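Side-chain contacts in farnesyltransferase, putative (PDB 3WCA), which probably catalyses the joining of two farnesyl diphosphate molecules into squalene, the first committed step of sterol synthesis, with magnesium as cofactor: residues A[57-60]-A[61-65]; A[76-79]-A[80-84]; A[269-273]-A[274-278]; A[320-323]-A[324-328]. The protein carries 1 engineered substitution. All blocks are in the same frame, centred on the assembly; numbering follows the deposited sequence.

Contact 1: residues A[57-60]-A[61-65]; sequences VCIF and YLVLR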
loop_
_atom_site.group_PDB
_atom_site.type_symbol
_atom_site.label_atom_id
_atom_site.label_comp_id
_atom_site.label_asym_id
_atom_site.label_seq_id
_atom_site.Cartn_x
_atom_site.Cartn_y
_atom_site.Cartn_z
ATOM N N VAL A 57 13.476 3.389 7.917
ATOM C CA VAL A 57 12.353 2.906 7.125
ATOM C C VAL A 57 12.258 1.379 7.177
ATOM O O VAL A 57 11.159 0.823 7.240
ATOM C CB VAL A 57 12.461 3.396 5.670
ATOM C CG1 VAL A 57 11.496 2.642 4.776
ATOM C CG2 VAL A 57 12.154 4.875 5.618
ATOM N N CYS A 58 13.398 0.695 7.174
ATOM C CA CYS A 58 13.370 -0.763 7.244
ATOM C C CYS A 58 12.767 -1.273 8.557
ATOM O O CYS A 58 12.003 -2.242 8.570
ATOM C CB CYS A 58 14.770 -1.340 7.092
ATOM S SG CYS A 58 14.813 -3.091 7.438
ATOM N N ILE A 59 13.130 -0.625 9.660
ATOM C CA ILE A 59 12.621 -1.007 10.973
ATOM C C ILE A 59 11.141 -0.652 11.084
ATOM O O ILE A 59 10.356 -1.390 11.681
ATOM C CB ILE A 59 13.399 -0.290 12.095
ATOM C CG1 ILE A 59 14.875 -0.649 11.998
ATOM C CG2 ILE A 59 12.833 -0.677 13.464
ATOM C CD1 ILE A 59 15.121 -2.148 11.886
ATOM N N PHE A 60 10.789 0.500 10.521
ATOM C CA PHE A 60 9.421 0.993 10.495
ATOM C C PHE A 60 8.527 -0.042 9.812
ATOM O O PHE A 60 7.453 -0.396 10.313
ATOM C CB PHE A 60 9.385 2.307 9.716
ATOM C CG PHE A 60 8.009 2.861 9.500
ATOM C CD1 PHE A 60 7.057 2.824 10.522
ATOM C CD2 PHE A 60 7.696 3.523 8.309
ATOM C CE1 PHE A 60 5.812 3.453 10.365
ATOM C CE2 PHE A 60 6.460 4.152 8.141
ATOM C CZ PHE A 60 5.512 4.121 9.180
ATOM N N TYR A 61 8.992 -0.522 8.661
ATOM C CA TYR A 61 8.272 -1.515 7.883
ATOM C C TYR A 61 8.108 -2.835 8.622
ATOM O O TYR A 61 7.055 -3.459 8.547
ATOM C CB TYR A 61 8.992 -1.766 6.556
ATOM C CG TYR A 61 8.432 -2.931 5.775
ATOM C CD1 TYR A 61 7.402 -2.754 4.851
ATOM C CD2 TYR A 61 8.903 -4.226 5.999
ATOM C CE1 TYR A 61 6.850 -3.842 4.167
ATOM C CE2 TYR A 61 8.360 -5.319 5.329
ATOM C CZ TYR A 61 7.334 -5.123 4.417
ATOM O OH TYR A 61 6.789 -6.223 3.787
ATOM N N LEU A 62 9.139 -3.277 9.326
ATOM C CA LEU A 62 9.036 -4.549 10.029
ATOM C C LEU A 62 8.078 -4.470 11.217
ATOM O O LEU A 62 7.358 -5.425 11.513
ATOM C CB LEU A 62 10.418 -5.022 10.465
ATOM C CG LEU A 62 11.333 -5.445 9.303
ATOM C CD1 LEU A 62 12.744 -5.746 9.825
ATOM C CD2 LEU A 62 10.749 -6.678 8.620
ATOM N N VAL A 63 8.057 -3.328 11.893
ATOM C CA VAL A 63 7.144 -3.154 13.011
ATOM C C VAL A 63 5.708 -3.327 12.496
ATOM O O VAL A 63 4.942 -4.123 13.040
ATOM C CB VAL A 63 7.297 -1.749 13.648
ATOM C CG1 VAL A 63 6.115 -1.454 14.560
ATOM C CG2 VAL A 63 8.598 -1.679 14.436
ATOM N N LEU A 64 5.364 -2.599 11.434
ATOM C CA LEU A 64 4.024 -2.662 10.856
ATOM C C LEU A 64 3.748 -4.044 10.286
ATOM O O LEU A 64 2.611 -4.531 10.309
ATOM C CB LEU A 64 3.864 -1.605 9.752
ATOM C CG LEU A 64 4.101 -0.147 10.160
ATOM C CD1 LEU A 64 3.668 0.773 9.022
ATOM C CD2 LEU A 64 3.305 0.179 11.433
ATOM N N ARG A 65 4.798 -4.674 9.777
ATOM C CA ARG A 65 4.673 -5.997 9.201
ATOM C C ARG A 65 4.312 -6.985 10.303
ATOM O O ARG A 65 3.583 -7.952 10.074
ATOM C CB ARG A 65 5.985 -6.403 8.549
ATOM C CG ARG A 65 5.915 -7.737 7.873
ATOM C CD ARG A 65 4.828 -7.754 6.815
ATOM N NE ARG A 65 4.711 -9.088 6.244
ATOM C CZ ARG A 65 4.043 -9.372 5.136
ATOM N NH1 ARG A 65 3.420 -8.407 4.467
ATOM N NH2 ARG A 65 4.012 -10.623 4.695
#
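V57 to F60 accept and Y61 to L64 donate in four successive i to i+4 backbone hydrogen bonds, so 57-60 and 61-65 form one uninterrupted alpha-helical run inside helix 51-72 of the all-helical squalene synthase fold. The straightest of the four joins L64 N to F60 O (3.2 Å, 171° at the hydrogen). One turn apart on the same flank, F60 and L64 make the main side-chain contact. With CG of F60 anti to its backbone nitrogen (chi1 175°), the ring is carried beside the turn that follows, where L64 CD1 meets it off-centre in a CH-pi contact, 4.1 Å from the ring centroid and 30° off the normal. Both are large and apolar, as suits a flank packed on helices 126-147 and 154-179. C58 and L62 repeat the spacing on another flank, turned to helix 26-38 through L62. Y61 belongs to the pocket of the farnesyl thiodiphosphate ligand, touching it and stacking on F42; an aromatic is consistent with a pocket for a farnesyl ligand. R65 NH2 is salt-bridged to E107, and its NH1 makes a long, weak ion pair with D68, a magnesium ligand. Between C58 and L62 the closest side-chain approach is SG to CD1, at 4.1 Å.

Contact 2: residues A[76-79]-A[80-84]; sequences IPVE and FKLRE. Engineered in segment 76-79: E79 (natural residue Asp).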
loop_
_atom_site.group_PDB
_atom_site.type_symbol
_atom_site.label_atom_id
_atom_site.label_comp_id
_atom_site.label_asym_id
_atom_site.label_seq_id
_atom_site.Cartn_x
_atom_site.Cartn_y
_atom_site.Cartn_z
ATOM N N ILE A 76 -5.961 -17.742 14.899
ATOM C CA ILE A 76 -5.927 -17.293 16.291
ATOM C C ILE A 76 -7.126 -16.400 16.599
ATOM O O ILE A 76 -7.540 -15.585 15.767
ATOM C CB ILE A 76 -4.622 -16.526 16.627
ATOM C CG1 ILE A 76 -4.442 -15.343 15.679
ATOM C CG2 ILE A 76 -3.427 -17.468 16.541
ATOM C CD1 ILE A 76 -3.213 -14.513 15.980
ATOM N N PRO A 77 -7.687 -16.537 17.815
ATOM C CA PRO A 77 -8.847 -15.802 18.330
ATOM C C PRO A 77 -8.764 -14.286 18.200
ATOM O O PRO A 77 -7.704 -13.695 18.404
ATOM C CB PRO A 77 -8.915 -16.240 19.796
ATOM C CG PRO A 77 -8.292 -17.600 19.780
ATOM C CD PRO A 77 -7.110 -17.382 18.875
ATOM N N VAL A 78 -9.898 -13.666 17.885
ATOM C CA VAL A 78 -9.970 -12.222 17.743
ATOM C C VAL A 78 -9.706 -11.502 19.066
ATOM O O VAL A 78 -9.027 -10.472 19.087
ATOM C CB VAL A 78 -11.340 -11.778 17.206
ATOM C CG1 VAL A 78 -11.397 -10.256 17.112
ATOM C CG2 VAL A 78 -11.583 -12.402 15.844
ATOM N N GLU A 79 -10.229 -12.029 20.172
ATOM C CA GLU A 79 -9.995 -11.374 21.454
ATOM C C GLU A 79 -8.484 -11.352 21.716
ATOM O O GLU A 79 -7.972 -10.472 22.406
ATOM C CB GLU A 79 -10.761 -12.072 22.607
ATOM C CG GLU A 79 -10.146 -13.351 23.191
ATOM C CD GLU A 79 -10.692 -14.629 22.572
ATOM O OE1 GLU A 79 -11.670 -14.557 21.793
ATOM O OE2 GLU A 79 -10.153 -15.713 22.872
ATOM N N PHE A 80 -7.765 -12.311 21.143
ATOM C CA PHE A 80 -6.316 -12.341 21.303
ATOM C C PHE A 80 -5.715 -11.129 20.573
ATOM O O PHE A 80 -4.766 -10.514 21.049
ATOM C CB PHE A 80 -5.724 -13.622 20.703
ATOM C CG PHE A 80 -4.217 -13.640 20.687
ATOM C CD1 PHE A 80 -3.500 -14.170 21.756
ATOM C CD2 PHE A 80 -3.513 -13.077 19.621
ATOM C CE1 PHE A 80 -2.098 -14.142 21.769
ATOM C CE2 PHE A 80 -2.114 -13.042 19.624
ATOM C CZ PHE A 80 -1.404 -13.576 20.703
ATOM N N LYS A 81 -6.280 -10.794 19.415
ATOM C CA LYS A 81 -5.789 -9.674 18.621
ATOM C C LYS A 81 -6.189 -8.326 19.212
ATOM O O LYS A 81 -5.395 -7.384 19.211
ATOM C CB LYS A 81 -6.301 -9.787 17.182
ATOM C CG LYS A 81 -5.849 -11.059 16.462
ATOM C CD LYS A 81 -6.552 -11.188 15.123
ATOM C CE LYS A 81 -6.180 -12.472 14.384
ATOM N NZ LYS A 81 -6.965 -12.556 13.112
ATOM N N LEU A 82 -7.415 -8.229 19.716
ATOM C CA LEU A 82 -7.886 -6.985 20.313
ATOM C C LEU A 82 -7.121 -6.714 21.605
ATOM O O LEU A 82 -7.038 -5.580 22.080
ATOM C CB LEU A 82 -9.383 -7.079 20.605
ATOM C CG LEU A 82 -10.274 -7.316 19.387
ATOM C CD1 LEU A 82 -11.737 -7.416 19.824
ATOM C CD2 LEU A 82 -10.083 -6.174 18.393
ATOM N N ARG A 83 -6.554 -7.772 22.163
ATOM C CA ARG A 83 -5.795 -7.679 23.399
ATOM C C ARG A 83 -4.343 -7.254 23.142
ATOM O O ARG A 83 -3.860 -6.273 23.705
ATOM C CB ARG A 83 -5.813 -9.042 24.109
ATOM C CG ARG A 83 -5.124 -9.081 25.471
ATOM C CD ARG A 83 -4.857 -10.526 25.897
ATOM N NE ARG A 83 -6.068 -11.348 25.844
ATOM C CZ ARG A 83 -6.115 -12.588 25.362
ATOM N NH1 ARG A 83 -5.018 -13.163 24.883
ATOM N NH2 ARG A 83 -7.260 -13.255 25.349
ATOM N N GLU A 84 -3.663 -7.994 22.273
ATOM C CA GLU A 84 -2.257 -7.744 21.961
ATOM C C GLU A 84 -1.924 -6.515 21.100
ATOM O O GLU A 84 -0.976 -5.786 21.396
ATOM C CB GLU A 84 -1.660 -8.992 21.300
ATOM C CG GLU A 84 -1.681 -10.259 22.158
ATOM C CD GLU A 84 -0.773 -10.177 23.381
ATOM O OE1 GLU A 84 0.313 -9.561 23.289
ATOM O OE2 GLU A 84 -1.137 -10.748 24.431
HETATM O O HOH W 1 -8.208 -15.842 24.586
#
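The N-terminal turn of helix 78-84 is begun by P77 at the N-cap, a position where proline's missing N-H costs no helical bond. Its carbonyl oxygen accepts weak bonds from F80 N and K81 N, and the first well-formed i to i+4 bond is L82 N to V78 O (2.8 Å, 163° at the hydrogen). Before the helix, I76 points toward the turn: its CD1 lies 3.9 Å from F80 CD2, while CG1 packs 3.6 Å from CE of K81, whose extended chain runs roughly at right angles to the isoleucine. V78 and L82 lie side by side one turn apart, CG1 to CG 3.9 Å. On the outer flank the engineered E79 runs alongside R83. Its OE2 is 4.5 Å from R83 NH2, beyond salt-bridge range, and a water closes the gap, donating to E79 OE2 (2.6 Å) and accepting from R83 NH2 (2.9 Å) in the guanidinium plane. A bend at chi3 (-53°) folds the arginine back, placing E79 O over the rim of one guanidinium face. Lysine suits position 81 because aliphatic length carries NZ to the carbonyls of E71 and D73, near the magnesium site at the end of helix 51-72. Beside this, K81 and L82 rest on helix 126-147 through L147 and C144.

Contact 3: residues A[269-273]-A[274-278]; sequences ASLRD and PSVFA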
loop_
_atom_site.group_PDB
_atom_site.type_symbol
_atom_site.label_atom_id
_atom_site.label_comp_id
_atom_site.label_asym_id
_atom_site.label_seq_id
_atom_site.Cartn_x
_atom_site.Cartn_y
_atom_site.Cartn_z
ATOM N N ALA A 269 5.848 15.623 -6.934
ATOM C CA ALA A 269 6.435 16.857 -7.427
ATOM C C ALA A 269 6.904 17.787 -6.314
ATOM O O ALA A 269 7.595 18.766 -6.577
ATOM C CB ALA A 269 5.446 17.581 -8.332
ATOM N N SER A 270 6.554 17.487 -5.071
ATOM C CA SER A 270 6.977 18.341 -3.966
ATOM C C SER A 270 8.272 17.843 -3.348
ATOM O O SER A 270 8.840 18.509 -2.486
ATOM C CB SER A 270 5.898 18.410 -2.879
ATOM O OG SER A 270 5.836 17.208 -2.123
ATOM N N LEU A 271 8.733 16.670 -3.784
ATOM C CA LEU A 271 9.970 16.078 -3.266
ATOM C C LEU A 271 11.212 16.698 -3.919
ATOM O O LEU A 271 11.230 16.932 -5.127
ATOM C CB LEU A 271 9.963 14.566 -3.497
ATOM C CG LEU A 271 8.855 13.738 -2.834
ATOM C CD1 LEU A 271 9.104 12.272 -3.153
ATOM C CD2 LEU A 271 8.831 13.957 -1.302
ATOM N N ARG A 272 12.256 16.947 -3.127
ATOM C CA ARG A 272 13.473 17.561 -3.662
ATOM C C ARG A 272 14.681 16.632 -3.645
ATOM O O ARG A 272 15.588 16.779 -4.457
ATOM C CB ARG A 272 13.817 18.834 -2.879
ATOM C CG ARG A 272 14.407 18.558 -1.504
ATOM C CD ARG A 272 14.653 19.839 -0.702
ATOM N NE ARG A 272 15.165 19.530 0.630
ATOM C CZ ARG A 272 15.281 20.407 1.622
ATOM N NH1 ARG A 272 14.922 21.671 1.442
ATOM N NH2 ARG A 272 15.754 20.013 2.800
ATOM N N ASP A 273 14.692 15.678 -2.722
ATOM C CA ASP A 273 15.811 14.756 -2.615
ATOM C C ASP A 273 15.657 13.571 -3.562
ATOM O O ASP A 273 14.615 12.920 -3.587
ATOM C CB ASP A 273 15.953 14.264 -1.177
ATOM C CG ASP A 273 17.173 13.385 -0.991
ATOM O OD1 ASP A 273 17.073 12.150 -1.192
ATOM O OD2 ASP A 273 18.246 13.937 -0.660
ATOM N N PRO A 274 16.698 13.282 -4.357
ATOM C CA PRO A 274 16.677 12.173 -5.319
ATOM C C PRO A 274 16.484 10.770 -4.758
ATOM O O PRO A 274 15.851 9.945 -5.399
ATOM C CB PRO A 274 17.997 12.340 -6.085
ATOM C CG PRO A 274 18.876 13.142 -5.144
ATOM C CD PRO A 274 17.902 14.117 -4.535
ATOM N N SER A 275 17.031 10.486 -3.581
ATOM C CA SER A 275 16.844 9.165 -2.985
ATOM C C SER A 275 15.394 9.022 -2.541
ATOM O O SER A 275 14.747 8.016 -2.827
ATOM C CB SER A 275 17.755 8.964 -1.767
ATOM O OG SER A 275 19.111 8.837 -2.156
ATOM N N VAL A 276 14.902 10.038 -1.834
ATOM C CA VAL A 276 13.537 10.047 -1.336
ATOM C C VAL A 276 12.595 9.983 -2.526
ATOM O O VAL A 276 11.614 9.248 -2.510
ATOM C CB VAL A 276 13.235 11.331 -0.506
ATOM C CG1 VAL A 276 11.723 11.435 -0.223
ATOM C CG2 VAL A 276 14.021 11.304 0.821
ATOM N N PHE A 277 12.903 10.741 -3.568
ATOM C CA PHE A 277 12.053 10.728 -4.740
ATOM C C PHE A 277 11.950 9.352 -5.410
ATOM O O PHE A 277 10.844 8.878 -5.677
ATOM C CB PHE A 277 12.520 11.752 -5.765
ATOM C CG PHE A 277 11.709 11.733 -7.028
ATOM C CD1 PHE A 277 11.992 10.812 -8.039
ATOM C CD2 PHE A 277 10.612 12.579 -7.169
ATOM C CE1 PHE A 277 11.188 10.728 -9.177
ATOM C CE2 PHE A 277 9.798 12.508 -8.299
ATOM C CZ PHE A 277 10.088 11.576 -9.309
ATOM N N ALA A 278 13.080 8.708 -5.683
ATOM C CA ALA A 278 13.023 7.402 -6.342
ATOM C C ALA A 278 12.293 6.366 -5.482
ATOM O O ALA A 278 11.490 5.583 -5.992
ATOM C CB ALA A 278 14.438 6.913 -6.691
#
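L271 and V276 meet nearly at right angles, both methyls of the leucine, CD1 and CD2, lying 4.0 Å from CG1 of the valine. CD1 also reaches the helix backbone at F277 CA (3.7 Å). Further back along the same side chain, CB of L271 lies at the edge of the F277 ring, near its plane and 4.2 Å from CD2. Leucine suits this place because a branched apolar end can bring both methyls against the valine while one also touches the helix backbone. The polar half of the contact belongs to D273, the N-cap of helix 274-294. D273 swings its CG away from its own N (chi1 -176°), and the carboxylate is set over the first-turn amides of S275 and V276. OD1 takes a weak bond from S275 N and a straighter one from V276 N (3.1 Å, 167°), the latter through its anti lone pair, while D273 O receives F277 N at 2.8 Å. A negative group here probably also gains from the positive end of the helix dipole. P274 crosses the aspartate nearly at right angles and, as the first helical residue, needs no N-H. Two outside carboxylates extend the network: E182 accepts from the amides of R272 and D273, and D50 is bonded to S275 OG. On helix 322-338, L322 and T325 pack against the ring of F277.

Contact 4: residues A[320-323]-A[324-328]; sequences TELQ and ATLQM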
loop_
_atom_site.group_PDB
_atom_site.type_symbol
_atom_site.label_atom_id
_atom_site.label_comp_id
_atom_site.label_asym_id
_atom_site.label_seq_id
_atom_site.Cartn_x
_atom_site.Cartn_y
_atom_site.Cartn_z
ATOM N N THR A 320 13.821 8.193 -11.469
ATOM C CA THR A 320 14.819 8.820 -10.605
ATOM C C THR A 320 14.586 10.314 -10.484
ATOM O O THR A 320 15.079 10.949 -9.555
ATOM C CB THR A 320 16.252 8.612 -11.131
ATOM O OG1 THR A 320 16.309 8.955 -12.521
ATOM C CG2 THR A 320 16.686 7.186 -10.940
ATOM N N GLU A 321 13.849 10.873 -11.434
ATOM C CA GLU A 321 13.544 12.297 -11.422
ATOM C C GLU A 321 12.119 12.512 -11.937
ATOM O O GLU A 321 11.586 11.684 -12.667
ATOM C CB GLU A 321 14.562 13.070 -12.278
ATOM C CG GLU A 321 14.491 12.769 -13.761
ATOM C CD GLU A 321 13.588 13.730 -14.513
ATOM O OE1 GLU A 321 13.289 13.448 -15.692
ATOM O OE2 GLU A 321 13.188 14.773 -13.938
ATOM N N LEU A 322 11.527 13.636 -11.544
ATOM C CA LEU A 322 10.166 14.004 -11.885
ATOM C C LEU A 322 9.707 13.865 -13.332
ATOM O O LEU A 322 8.741 13.150 -13.613
ATOM C CB LEU A 322 9.898 15.438 -11.416
ATOM C CG LEU A 322 8.451 15.913 -11.543
ATOM C CD1 LEU A 322 7.558 15.001 -10.730
ATOM C CD2 LEU A 322 8.328 17.356 -11.062
ATOM N N GLN A 323 10.378 14.557 -14.246
ATOM C CA GLN A 323 9.987 14.524 -15.650
ATOM C C GLN A 323 9.773 13.138 -16.233
ATOM O O GLN A 323 8.721 12.866 -16.803
ATOM C CB GLN A 323 10.996 15.298 -16.505
ATOM C CG GLN A 323 10.998 16.793 -16.215
ATOM C CD GLN A 323 9.593 17.338 -16.031
ATOM O OE1 GLN A 323 8.709 17.107 -16.860
ATOM N NE2 GLN A 323 9.380 18.070 -14.938
ATOM N N ALA A 324 10.757 12.262 -16.094
ATOM C CA ALA A 324 10.632 10.911 -16.625
ATOM C C ALA A 324 9.476 10.153 -15.949
ATOM O O ALA A 324 8.749 9.392 -16.589
ATOM C CB ALA A 324 11.942 10.155 -16.435
ATOM N N THR A 325 9.313 10.378 -14.654
ATOM C CA THR A 325 8.264 9.732 -13.884
ATOM C C THR A 325 6.900 10.181 -14.359
ATOM O O THR A 325 5.982 9.375 -14.479
ATOM C CB THR A 325 8.422 10.059 -12.403
ATOM O OG1 THR A 325 9.700 9.586 -11.969
ATOM C CG2 THR A 325 7.323 9.401 -11.578
ATOM N N LEU A 326 6.768 11.475 -14.623
ATOM C CA LEU A 326 5.513 12.023 -15.106
ATOM C C LEU A 326 5.179 11.430 -16.459
ATOM O O LEU A 326 4.023 11.071 -16.711
ATOM C CB LEU A 326 5.588 13.542 -15.244
ATOM C CG LEU A 326 5.592 14.368 -13.964
ATOM C CD1 LEU A 326 5.710 15.845 -14.324
ATOM C CD2 LEU A 326 4.314 14.098 -13.176
ATOM N N GLN A 327 6.173 11.323 -17.339
ATOM C CA GLN A 327 5.878 10.756 -18.639
ATOM C C GLN A 327 5.502 9.273 -18.566
ATOM O O GLN A 327 4.612 8.830 -19.297
ATOM C CB GLN A 327 7.016 11.024 -19.639
ATOM C CG GLN A 327 8.423 10.726 -19.181
ATOM C CD GLN A 327 9.464 11.464 -20.025
ATOM O OE1 GLN A 327 9.629 12.687 -19.907
ATOM N NE2 GLN A 327 10.155 10.725 -20.893
ATOM N N MET A 328 6.139 8.498 -17.689
ATOM C CA MET A 328 5.757 7.090 -17.579
ATOM C C MET A 328 4.333 6.963 -17.018
ATOM O O MET A 328 3.585 6.082 -17.425
ATOM C CB MET A 328 6.734 6.312 -16.700
ATOM C CG MET A 328 8.048 5.988 -17.397
ATOM S SD MET A 328 9.058 4.837 -16.450
ATOM C CE MET A 328 9.747 5.959 -15.255
#
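The carbonyl oxygen of E321 is gripped twice by T325: its N-H arrives in the carbonyl plane (3.3 Å, 157° at the hydrogen), while its hydroxyl OG1 donates from well above that plane at 2.9 Å. The hydroxyl lies beside the threonine's own backbone nitrogen (chi1 -60°), which brings both donors to one acceptor; threonine suits the place as a compact side chain that can also pack on F277, A281 and V285 of helix 274-294. The carboxylate of E321 accepts from two amides at the start of the helix. OE1 accepts from A324 N (2.8 Å) and OE2 from Q323 N (2.8 Å), each amide reaching its oxygen from above the carboxylate plane. A fold at chi2 (93°) turns the glutamate chain back to make this possible, and splitting the two bonds between the two oxygens probably holds the carboxylate against rotation. The small methyl of A324 lies beside the carboxylate, CB 3.6 Å from OE1. On another flank L322 and L326 cross obliquely, CD1 of the first 3.8 Å from CG of the second. Their apolar surfaces suit the neighbouring helix 261-269, where they touch A269 and V265. Q323 has its NE2 bonded to the carbonyl of H364 near the chain's end. With E321 as N-cap and its carboxylate bonded to the amides of Q323 and A324, this is a side-chain-capped helix N-terminus, opening helix 322-338.

Overall arrangement
The four contacts follow one another along the chain without overlap, in an all-helical single-chain enzyme. Contact 1 lies within helix 51-72, whose later residues D68, E71 and D72 bind magnesium; contact 2 opens the next helix, 78-84, its centre 21 Å away. Contacts 3 and 4 begin helices 274-294 and 322-338, their centres 11 Å apart, and they touch: F277 CZ lies 3.3 Å from T325 OG1. Contacts 2 and 4 have centres 44 Å apart. Contact 1 supplies Y61 to the ligand pocket, contact 2 comes near the metal site through the K81 side chain, about 9 Å from the magnesium ion, and contacts 3 and 4 join two helix starts across the chain's centre from contact 2.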